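Local coordinates for protein prolyl oligopeptidase (Novosphingobium capsulatum, PDB 1YR2) that probably hydrolyses oligopeptides on the carboxyl side of proline, and to a lesser extent alanine, as a serine endopeptidase of the prolyl oligopeptidase family, at residues A203-A215 / N219-P230. Residues are numbered along the deposited sequence; the frame is centred on the assembly and turned at random.
Sequences ADELKWVKFSGLA and NDALLYSRFAEP
Trp-208 lays its indole against the chain that runs out past Phe-227. The CB of Trp-208 sits over the face of the Arg-226 guanidinium and 3.6 Å from Phe-227 O. Next, Trp-208 CD1 lies 3.7 Å from Arg-226 NH2, the indole and guanidinium planes 33° apart. Further out, Glu-229 CB rides over the five-membered ring, 3.5 Å from Trp-208 NE1, and at the far end Pro-230 CD covers the same face of the six-membered ring near CZ3. The guanidinium is fixed in its rotation: NE and NH2 both donate to Phe-227 O, reaching it from one face of its carbonyl plane. With an alanine here in place of Trp-208, Glu-229 and Pro-230 would probably lose the surface they rest on, leaving that exposed chain freer to move. Trp-208 O accepts a hydrogen bond from Phe-227 N. Strands 204-210 and 221-226 belong to consecutive four-stranded antiparallel blades of the beta-propeller: 204-210 is the outermost strand of one, and the chain then crosses to 215-216, first strand of the next, which pairs with 221-226 through Ala-215 and Leu-223, an antiparallel hydrogen-bonded pair. Between blades, Leu-206 CD1 sits over the Tyr-224 ring, 3.9 Å from its centroid, while the phenol OH is hydrogen-bonded to Asp-257. On the crossing itself, Ser-212 OG, anti to its own N (chi1 -173°), receives the nearly straight bond from Ser-225 N at 2.8 Å and donates a hydrogen bond to Gly-213 O. Lys-210, bent at chi3, brings CE over the Phe-227 face, 3.5 Å from Phe-227 CD1, with NZ beyond it in a cation-pi contact and hydrogen-bonded to Asn-240 OD1.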
loop_
_atom_site.group_PDB
_atom_site.type_symbol
_atom_site.label_atom_id
_atom_site.label_comp_id
_atom_site.label_asym_id
_atom_site.label_seq_id
_atom_site.Cartn_x
_atom_site.Cartn_y
_atom_site.Cartn_z
ATOM N N ALA A 203 -26.625 5.959 -27.242
ATOM C CA ALA A 203 -27.634 6.812 -26.651
ATOM C C ALA A 203 -27.845 6.399 -25.205
ATOM O O ALA A 203 -28.172 7.247 -24.368
ATOM C CB ALA A 203 -28.958 6.692 -27.434
ATOM N N ASP A 204 -27.676 5.099 -24.932
ATOM C CA ASP A 204 -28.103 4.467 -23.652
ATOM C C ASP A 204 -27.384 5.092 -22.495
ATOM O O ASP A 204 -26.135 5.305 -22.552
ATOM C CB ASP A 204 -27.775 2.968 -23.587
ATOM C CG ASP A 204 -28.312 2.174 -24.768
ATOM O OD1 ASP A 204 -28.029 2.546 -25.962
ATOM O OD2 ASP A 204 -29.001 1.143 -24.583
ATOM N N GLU A 205 -28.160 5.417 -21.463
ATOM C CA GLU A 205 -27.602 5.850 -20.212
ATOM C C GLU A 205 -28.415 5.240 -19.111
ATOM O O GLU A 205 -29.676 5.187 -19.175
ATOM C CB GLU A 205 -27.577 7.363 -20.053
ATOM C CG GLU A 205 -26.818 8.159 -21.106
ATOM C CD GLU A 205 -26.614 9.600 -20.669
ATOM O OE1 GLU A 205 -27.303 10.043 -19.724
ATOM O OE2 GLU A 205 -25.758 10.281 -21.256
ATOM N N LEU A 206 -27.720 4.789 -18.076
ATOM C CA LEU A 206 -28.366 4.164 -16.942
ATOM C C LEU A 206 -28.157 5.099 -15.765
ATOM O O LEU A 206 -27.001 5.485 -15.456
ATOM C CB LEU A 206 -27.779 2.773 -16.639
ATOM C CG LEU A 206 -27.827 1.750 -17.793
ATOM C CD1 LEU A 206 -27.139 0.508 -17.368
ATOM C CD2 LEU A 206 -29.224 1.389 -18.220
ATOM N N LYS A 207 -29.270 5.463 -15.116
ATOM C CA LYS A 207 -29.261 6.334 -13.949
ATOM C C LYS A 207 -29.556 5.518 -12.689
ATOM O O LYS A 207 -30.023 4.377 -12.747
ATOM C CB LYS A 207 -30.284 7.500 -14.118
ATOM C CG LYS A 207 -29.978 8.471 -15.262
ATOM C CD LYS A 207 -28.627 9.126 -15.057
ATOM C CE LYS A 207 -28.376 10.350 -15.959
ATOM N NZ LYS A 207 -27.165 11.075 -15.440
ATOM N N TRP A 208 -29.185 6.115 -11.559
ATOM C CA TRP A 208 -29.382 5.592 -10.196
ATOM C C TRP A 208 -28.565 4.366 -9.899
ATOM O O TRP A 208 -28.907 3.542 -9.053
ATOM C CB TRP A 208 -30.858 5.382 -9.875
ATOM C CG TRP A 208 -31.647 6.550 -10.300
ATOM C CD1 TRP A 208 -32.542 6.601 -11.335
ATOM C CD2 TRP A 208 -31.556 7.875 -9.775
ATOM N NE1 TRP A 208 -33.048 7.872 -11.454
ATOM C CE2 TRP A 208 -32.464 8.679 -10.509
ATOM C CE3 TRP A 208 -30.822 8.465 -8.730
ATOM C CZ2 TRP A 208 -32.638 10.046 -10.254
ATOM C CZ3 TRP A 208 -30.995 9.831 -8.465
ATOM C CH2 TRP A 208 -31.902 10.605 -9.226
ATOM N N VAL A 209 -27.441 4.266 -10.592
ATOM C CA VAL A 209 -26.513 3.168 -10.385
ATOM C C VAL A 209 -25.670 3.604 -9.195
ATOM O O VAL A 209 -25.304 4.779 -9.078
ATOM C CB VAL A 209 -25.654 3.020 -11.617
ATOM C CG1 VAL A 209 -24.548 2.033 -11.397
ATOM C CG2 VAL A 209 -26.514 2.640 -12.825
ATOM N N LYS A 210 -25.397 2.686 -8.301
ATOM C CA LYS A 210 -24.586 3.012 -7.152
ATOM C C LYS A 210 -24.017 1.777 -6.546
ATOM O O LYS A 210 -24.712 0.757 -6.432
ATOM C CB LYS A 210 -25.392 3.812 -6.113
ATOM C CG LYS A 210 -24.611 4.086 -4.808
ATOM C CD LYS A 210 -25.273 5.074 -3.839
ATOM C CE LYS A 210 -26.685 4.798 -3.496
ATOM N NZ LYS A 210 -27.191 5.864 -2.537
ATOM N N PHE A 211 -22.746 1.841 -6.150
ATOM C CA PHE A 211 -22.092 0.659 -5.561
ATOM C C PHE A 211 -22.286 -0.603 -6.405
ATOM O O PHE A 211 -22.659 -1.660 -5.883
ATOM C CB PHE A 211 -22.581 0.406 -4.109
ATOM C CG PHE A 211 -22.372 1.575 -3.190
ATOM C CD1 PHE A 211 -21.211 2.322 -3.265
ATOM C CD2 PHE A 211 -23.329 1.885 -2.220
ATOM C CE1 PHE A 211 -21.049 3.443 -2.427
ATOM C CE2 PHE A 211 -23.173 2.959 -1.382
ATOM C CZ PHE A 211 -22.018 3.755 -1.503
ATOM N N SER A 212 -21.971 -0.484 -7.694
ATOM C CA SER A 212 -22.245 -1.503 -8.703
ATOM C C SER A 212 -21.007 -2.014 -9.421
ATOM O O SER A 212 -20.027 -1.284 -9.565
ATOM C CB SER A 212 -23.113 -0.825 -9.733
ATOM O OG SER A 212 -23.600 -1.711 -10.715
ATOM N N GLY A 213 -21.080 -3.231 -9.903
ATOM C CA GLY A 213 -20.244 -3.706 -10.983
ATOM C C GLY A 213 -20.749 -3.309 -12.345
ATOM O O GLY A 213 -21.754 -2.599 -12.492
ATOM N N LEU A 214 -20.028 -3.755 -13.361
ATOM C CA LEU A 214 -20.468 -3.646 -14.727
ATOM C C LEU A 214 -20.160 -5.032 -15.226
ATOM O O LEU A 214 -19.003 -5.475 -15.167
ATOM C CB LEU A 214 -19.629 -2.638 -15.498
ATOM C CG LEU A 214 -19.674 -1.199 -15.055
ATOM C CD1 LEU A 214 -18.681 -0.399 -15.860
ATOM C CD2 LEU A 214 -21.076 -0.635 -15.159
ATOM N N ALA A 215 -21.161 -5.753 -15.670
ATOM C CA ALA A 215 -20.903 -7.113 -16.150
ATOM C C ALA A 215 -21.720 -7.387 -17.375
ATOM O O ALA A 215 -22.955 -7.396 -17.324
ATOM C CB ALA A 215 -21.232 -8.138 -15.094
ATOM N N ASN A 219 -22.916 -9.860 -25.698
ATOM C CA ASN A 219 -22.477 -8.646 -26.398
ATOM C C ASN A 219 -23.443 -7.486 -26.426
ATOM O O ASN A 219 -23.066 -6.418 -26.889
ATOM C CB ASN A 219 -22.041 -9.014 -27.818
ATOM C CG ASN A 219 -21.025 -10.166 -27.806
ATOM O OD1 ASN A 219 -20.059 -10.108 -27.076
ATOM N ND2 ASN A 219 -21.260 -11.174 -28.573
ATOM N N ASP A 220 -24.641 -7.655 -25.884
ATOM C CA ASP A 220 -25.686 -6.635 -26.012
ATOM C C ASP A 220 -26.573 -6.498 -24.815
ATOM O O ASP A 220 -27.719 -6.056 -24.954
ATOM C CB ASP A 220 -26.571 -6.963 -27.214
ATOM C CG ASP A 220 -27.195 -8.333 -27.099
ATOM O OD1 ASP A 220 -27.127 -8.954 -26.007
ATOM O OD2 ASP A 220 -27.769 -8.888 -28.051
ATOM N N ALA A 221 -26.069 -6.882 -23.626
ATOM C CA ALA A 221 -26.809 -6.644 -22.394
ATOM C C ALA A 221 -25.812 -6.553 -21.249
ATOM O O ALA A 221 -24.758 -7.200 -21.291
ATOM C CB ALA A 221 -27.825 -7.753 -22.122
ATOM N N LEU A 222 -26.187 -5.796 -20.229
ATOM C CA LEU A 222 -25.307 -5.451 -19.114
ATOM C C LEU A 222 -26.060 -5.592 -17.797
ATOM O O LEU A 222 -27.153 -5.044 -17.654
ATOM C CB LEU A 222 -24.858 -3.994 -19.260
ATOM C CG LEU A 222 -23.759 -3.615 -18.258
ATOM C CD1 LEU A 222 -22.382 -4.007 -18.743
ATOM C CD2 LEU A 222 -23.770 -2.158 -17.926
ATOM N N LEU A 223 -25.496 -6.361 -16.873
ATOM C CA LEU A 223 -25.980 -6.424 -15.490
ATOM C C LEU A 223 -25.332 -5.346 -14.629
ATOM O O LEU A 223 -24.123 -5.101 -14.717
ATOM C CB LEU A 223 -25.616 -7.774 -14.855
ATOM C CG LEU A 223 -26.317 -8.994 -15.397
ATOM C CD1 LEU A 223 -25.553 -10.259 -15.022
ATOM C CD2 LEU A 223 -27.719 -9.089 -14.877
ATOM N N TYR A 224 -26.147 -4.733 -13.784
ATOM C CA TYR A 224 -25.714 -3.645 -12.936
ATOM C C TYR A 224 -26.597 -3.606 -11.685
ATOM O O TYR A 224 -27.642 -4.248 -11.611
ATOM C CB TYR A 224 -25.790 -2.309 -13.699
ATOM C CG TYR A 224 -27.202 -1.832 -14.026
ATOM C CD1 TYR A 224 -27.904 -2.331 -15.139
ATOM C CD2 TYR A 224 -27.836 -0.884 -13.240
ATOM C CE1 TYR A 224 -29.180 -1.908 -15.410
ATOM C CE2 TYR A 224 -29.138 -0.482 -13.492
ATOM C CZ TYR A 224 -29.785 -0.960 -14.621
ATOM O OH TYR A 224 -31.049 -0.498 -14.899
ATOM N N SER A 225 -26.145 -2.874 -10.686
ATOM C CA SER A 225 -26.914 -2.687 -9.474
ATOM C C SER A 225 -27.314 -1.233 -9.323
ATOM O O SER A 225 -26.581 -0.329 -9.723
ATOM C CB SER A 225 -26.093 -3.131 -8.263
ATOM O OG SER A 225 -25.696 -4.500 -8.411
ATOM N N ARG A 226 -28.516 -1.025 -8.793
ATOM C CA ARG A 226 -29.091 0.289 -8.639
ATOM C C ARG A 226 -30.004 0.346 -7.395
ATOM O O ARG A 226 -30.304 -0.676 -6.791
ATOM C CB ARG A 226 -29.896 0.683 -9.858
ATOM C CG ARG A 226 -31.112 -0.205 -10.167
ATOM C CD ARG A 226 -32.094 0.452 -11.169
ATOM N NE ARG A 226 -32.776 1.532 -10.475
ATOM C CZ ARG A 226 -33.583 2.434 -11.043
ATOM N NH1 ARG A 226 -33.872 2.342 -12.336
ATOM N NH2 ARG A 226 -34.115 3.404 -10.284
ATOM N N PHE A 227 -30.432 1.558 -7.080
ATOM C CA PHE A 227 -31.359 1.849 -5.995
ATOM C C PHE A 227 -32.564 2.593 -6.553
ATOM O O PHE A 227 -32.526 3.087 -7.659
ATOM C CB PHE A 227 -30.716 2.725 -4.926
ATOM C CG PHE A 227 -29.604 2.047 -4.186
ATOM C CD1 PHE A 227 -28.329 1.936 -4.747
ATOM C CD2 PHE A 227 -29.822 1.531 -2.925
ATOM C CE1 PHE A 227 -27.272 1.284 -4.055
ATOM C CE2 PHE A 227 -28.803 0.888 -2.255
ATOM C CZ PHE A 227 -27.505 0.767 -2.842
ATOM N N ALA A 228 -33.631 2.671 -5.770
ATOM C CA ALA A 228 -34.832 3.409 -6.187
ATOM C C ALA A 228 -34.492 4.863 -6.466
ATOM O O ALA A 228 -33.651 5.447 -5.801
ATOM C CB ALA A 228 -35.918 3.338 -5.123
ATOM N N GLU A 229 -35.157 5.438 -7.464
ATOM C CA GLU A 229 -35.032 6.860 -7.716
ATOM C C GLU A 229 -35.715 7.524 -6.485
ATOM O O GLU A 229 -36.928 7.310 -6.250
ATOM C CB GLU A 229 -35.623 7.228 -9.109
ATOM C CG GLU A 229 -36.829 8.152 -9.140
ATOM C CD GLU A 229 -36.653 9.371 -10.044
ATOM O OE1 GLU A 229 -36.101 10.409 -9.597
ATOM O OE2 GLU A 229 -37.091 9.303 -11.203
ATOM N N PRO A 230 -34.935 8.265 -5.684
ATOM C CA PRO A 230 -35.421 8.843 -4.419
ATOM C C PRO A 230 -36.352 10.044 -4.631
ATOM O O PRO A 230 -36.564 10.400 -5.802
ATOM C CB PRO A 230 -34.130 9.318 -3.732
ATOM C CG PRO A 230 -33.167 9.598 -4.841
ATOM C CD PRO A 230 -33.539 8.671 -5.959
HETATM O O HOH W 1 -23.370 -5.263 -9.786
#